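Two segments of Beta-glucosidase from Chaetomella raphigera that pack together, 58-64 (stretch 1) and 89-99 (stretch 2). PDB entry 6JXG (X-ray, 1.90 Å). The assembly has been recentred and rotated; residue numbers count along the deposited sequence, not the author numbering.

Stretch 1 58-64: DGPLGIR
Stretch 2 (89-99) SRGLALGQEAK

Residues 89-99 form one unbroken length of an α-helix that extends beyond both ends of the stretch, with phi/psi values near -60/-45 and successive i+4 to i backbone hydrogen bonds, from Ala93 N to Ser89 O (2.9 Å) through Lys99 N to Gly95 O (2.9 Å). Residues 58-64 have no regular helix or strand and pack against this helix as a turn. The register is set by two CA pairs, Gly62 CA to Leu94 CA at 6.2 Å and Ile63 CA to Ala98 CA at 6.8 Å. The segment first runs back toward the start of the helix, turns at Pro60-Leu61, and then runs from Leu61 to Arg64 in the same sense as the helix. Together the two stretches bury 303 Å².

Asp58 (phi/psi -69/161, chi1 -76°, m; chi2 -40°) does not touch the helix; it ties the loop's ends together. Its O accepts from Arg64 N at 2.8 Å, and its OD2 forms a salt bridge with Arg64 NH1 at 3.0 Å, with an N-H...acceptor angle of 150°.

The peptide bond before Gly59 is cis. Gly59 (-144/-163) opens a type I β turn that ends at Gly62, and Gly59 N donates to Gly62 O at 2.9 Å. An ideal CB on Gly59 would clash with Pro60 CD at 2.7 Å, so it is the ring of the following proline, not the helix, that occupies the place of a side chain; nothing of the helix lies within 5.5 Å of that position.

Pro60 (-66/-24, C-gamma exo) meets the helix through its carbonyl: Pro60 O lies 3.5 Å from Leu94 CD1 and 3.5 Å from Arg90 NH2. A clear polar link runs through water 1, which donates to Pro60 O at 3.1 Å and accepts from Arg90 NH1 at 2.8 Å. Arg90 points its CA-to-CB bond toward the loop and keeps chi1 to chi3 all t (174°, 173°, 171°), with chi4 -81°; this extended chain carries the guanidinium to the turn.

Leu61 (-116/8, chi1 58° and chi2 63°, both p) directs its CA-to-CB bond away from the helix, yet Leu61 CB still comes within 3.6 Å of Arg90 NH2. The guanidinium is oblique to this carbon and to Pro60 O.

Gly62 adopts 158/167, where a CB would jam against the preceding carbonyl O; this alone calls for glycine. Its CA approaches Leu94 CD2 at 3.6 Å. Leu94 points toward the loop, with chi1 off-well at -149° and chi2 t at -159°.

Ile63 (-76/122, chi1 -47° and chi2 -52°, both m) starts sideways, but its end comes nearer the helix. Ile63 CD1 packs 3.8 Å from Leu94 CD2 and 4.1 Å from Ala98 CB, making apolar contacts with residues one helical turn apart, while Ile63 CG1 is 4.3 Å from Glu97 CB. Water 2 accepts from Ile63 N at 2.9 Å and donates to Glu97 OE1 at 2.7 Å; Glu97 reaches it with chi1 m (-61°), chi2 t (-166°) and chi3 4°.

Arg64 (-75/143) closes the loop without touching the helix, its chi1 to chi3 all t and chi4 -162°.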

# COMPACT_ATOMS: atom_id res chain seq x y z
N ASP A 58 -13.81 0.37 7.02
CA ASP A 58 -12.80 0.83 6.01
C ASP A 58 -12.14 2.15 6.53
O ASP A 58 -12.66 2.83 7.46
CB ASP A 58 -13.48 1.14 4.69
CG ASP A 58 -13.87 -0.08 3.89
OD1 ASP A 58 -13.05 -1.00 3.89
OD2 ASP A 58 -14.98 -0.10 3.28
N GLY A 59 -10.98 2.52 6.02
CA GLY A 59 -10.22 1.74 5.05
C GLY A 59 -8.76 1.94 5.36
O GLY A 59 -8.40 2.38 6.43
N PRO A 60 -7.88 1.61 4.40
CA PRO A 60 -6.42 1.63 4.66
C PRO A 60 -5.76 2.96 4.97
O PRO A 60 -4.72 2.95 5.64
CB PRO A 60 -5.82 0.92 3.38
CG PRO A 60 -7.01 0.16 2.80
CD PRO A 60 -8.21 0.98 3.11
N LEU A 61 -6.33 4.10 4.53
CA LEU A 61 -5.65 5.38 4.66
C LEU A 61 -6.39 6.34 5.57
O LEU A 61 -6.04 7.51 5.65
CB LEU A 61 -5.44 6.01 3.29
CG LEU A 61 -6.63 6.29 2.39
CD1 LEU A 61 -7.64 7.30 2.94
CD2 LEU A 61 -6.21 6.75 1.01
N GLY A 62 -7.42 5.84 6.23
CA GLY A 62 -8.21 6.66 7.12
C GLY A 62 -9.58 6.06 7.33
O GLY A 62 -10.03 5.18 6.55
N ILE A 63 -10.29 6.60 8.33
CA ILE A 63 -11.60 6.03 8.67
C ILE A 63 -12.59 6.48 7.61
O ILE A 63 -12.71 7.73 7.34
CB ILE A 63 -12.11 6.56 10.01
CG1 ILE A 63 -11.04 6.50 11.11
CG2 ILE A 63 -13.40 5.80 10.40
CD1 ILE A 63 -10.37 5.16 11.29
N ARG A 64 -13.22 5.53 6.94
CA ARG A 64 -14.23 5.85 5.94
C ARG A 64 -15.58 6.31 6.61
O ARG A 64 -15.93 5.85 7.70
CB ARG A 64 -14.46 4.63 5.09
CG ARG A 64 -15.24 4.89 3.80
CD ARG A 64 -15.41 3.53 3.08
NE ARG A 64 -16.24 3.77 1.91
CZ ARG A 64 -16.90 2.80 1.23
NH1 ARG A 64 -16.85 1.52 1.58
NH2 ARG A 64 -17.64 3.18 0.20
N SER A 89 4.53 5.22 12.04
CA SER A 89 3.74 6.29 12.61
C SER A 89 2.35 6.51 11.96
O SER A 89 1.38 6.79 12.64
CB SER A 89 4.51 7.63 12.63
OG SER A 89 5.59 7.51 13.56
N ARG A 90 2.25 6.39 10.65
CA ARG A 90 0.92 6.42 9.99
C ARG A 90 0.01 5.32 10.48
O ARG A 90 -1.19 5.54 10.76
CB ARG A 90 1.12 6.33 8.48
CG ARG A 90 -0.16 6.22 7.69
CD ARG A 90 0.23 6.30 6.24
NE ARG A 90 -0.83 6.00 5.27
CZ ARG A 90 -1.24 4.79 4.89
NH1 ARG A 90 -0.80 3.71 5.51
NH2 ARG A 90 -2.19 4.68 3.95
N GLY A 91 0.57 4.13 10.71
CA GLY A 91 -0.24 3.04 11.22
C GLY A 91 -0.72 3.26 12.65
O GLY A 91 -1.93 3.03 13.01
N LEU A 92 0.19 3.74 13.46
CA LEU A 92 -0.15 4.11 14.85
C LEU A 92 -1.25 5.17 14.86
O LEU A 92 -2.26 5.08 15.61
CB LEU A 92 1.10 4.61 15.63
CG LEU A 92 0.91 4.94 17.10
CD1 LEU A 92 0.68 3.66 17.92
CD2 LEU A 92 2.10 5.74 17.67
N ALA A 93 -1.08 6.20 14.03
CA ALA A 93 -2.04 7.29 14.02
C ALA A 93 -3.42 6.81 13.53
O ALA A 93 -4.43 7.16 14.14
CB ALA A 93 -1.52 8.40 13.14
N LEU A 94 -3.45 5.96 12.51
CA LEU A 94 -4.73 5.39 12.03
C LEU A 94 -5.39 4.58 13.10
O LEU A 94 -6.60 4.67 13.36
CB LEU A 94 -4.48 4.40 10.90
CG LEU A 94 -5.45 4.19 9.79
CD1 LEU A 94 -5.25 2.84 9.11
CD2 LEU A 94 -6.90 4.73 9.81
N GLY A 95 -4.59 3.70 13.69
CA GLY A 95 -5.14 2.85 14.73
C GLY A 95 -5.62 3.61 15.96
O GLY A 95 -6.65 3.21 16.57
N GLN A 96 -4.91 4.67 16.33
CA GLN A 96 -5.44 5.59 17.38
C GLN A 96 -6.82 6.14 17.11
O GLN A 96 -7.74 6.12 18.01
CB GLN A 96 -4.45 6.71 17.67
CG GLN A 96 -3.24 6.19 18.41
CD GLN A 96 -2.16 7.20 18.52
OE1 GLN A 96 -2.11 8.19 17.77
NE2 GLN A 96 -1.24 6.95 19.46
N GLU A 97 -7.02 6.59 15.87
CA GLU A 97 -8.34 7.08 15.49
C GLU A 97 -9.43 5.95 15.53
O GLU A 97 -10.57 6.19 15.96
CB GLU A 97 -8.32 7.80 14.13
CG GLU A 97 -7.42 9.02 14.15
CD GLU A 97 -7.55 10.01 12.99
OE1 GLU A 97 -8.42 9.90 12.08
OE2 GLU A 97 -6.68 10.95 13.01
N ALA A 98 -9.10 4.79 14.96
CA ALA A 98 -10.01 3.66 14.87
C ALA A 98 -10.46 3.29 16.33
O ALA A 98 -11.68 3.19 16.63
CB ALA A 98 -9.32 2.50 14.19
N LYS A 99 -9.50 3.08 17.24
CA LYS A 99 -9.82 2.72 18.61
C LYS A 99 -10.73 3.76 19.27
O LYS A 99 -11.71 3.41 19.97
CB LYS A 99 -8.54 2.54 19.46
CG LYS A 99 -8.86 2.43 20.96
CD LYS A 99 -7.81 1.65 21.76
CE LYS A 99 -8.20 1.63 23.27
NZ LYS A 99 -6.99 1.70 24.20
O HOH W 1 -2.22 1.53 4.38
O HOH W 2 -8.59 8.36 9.83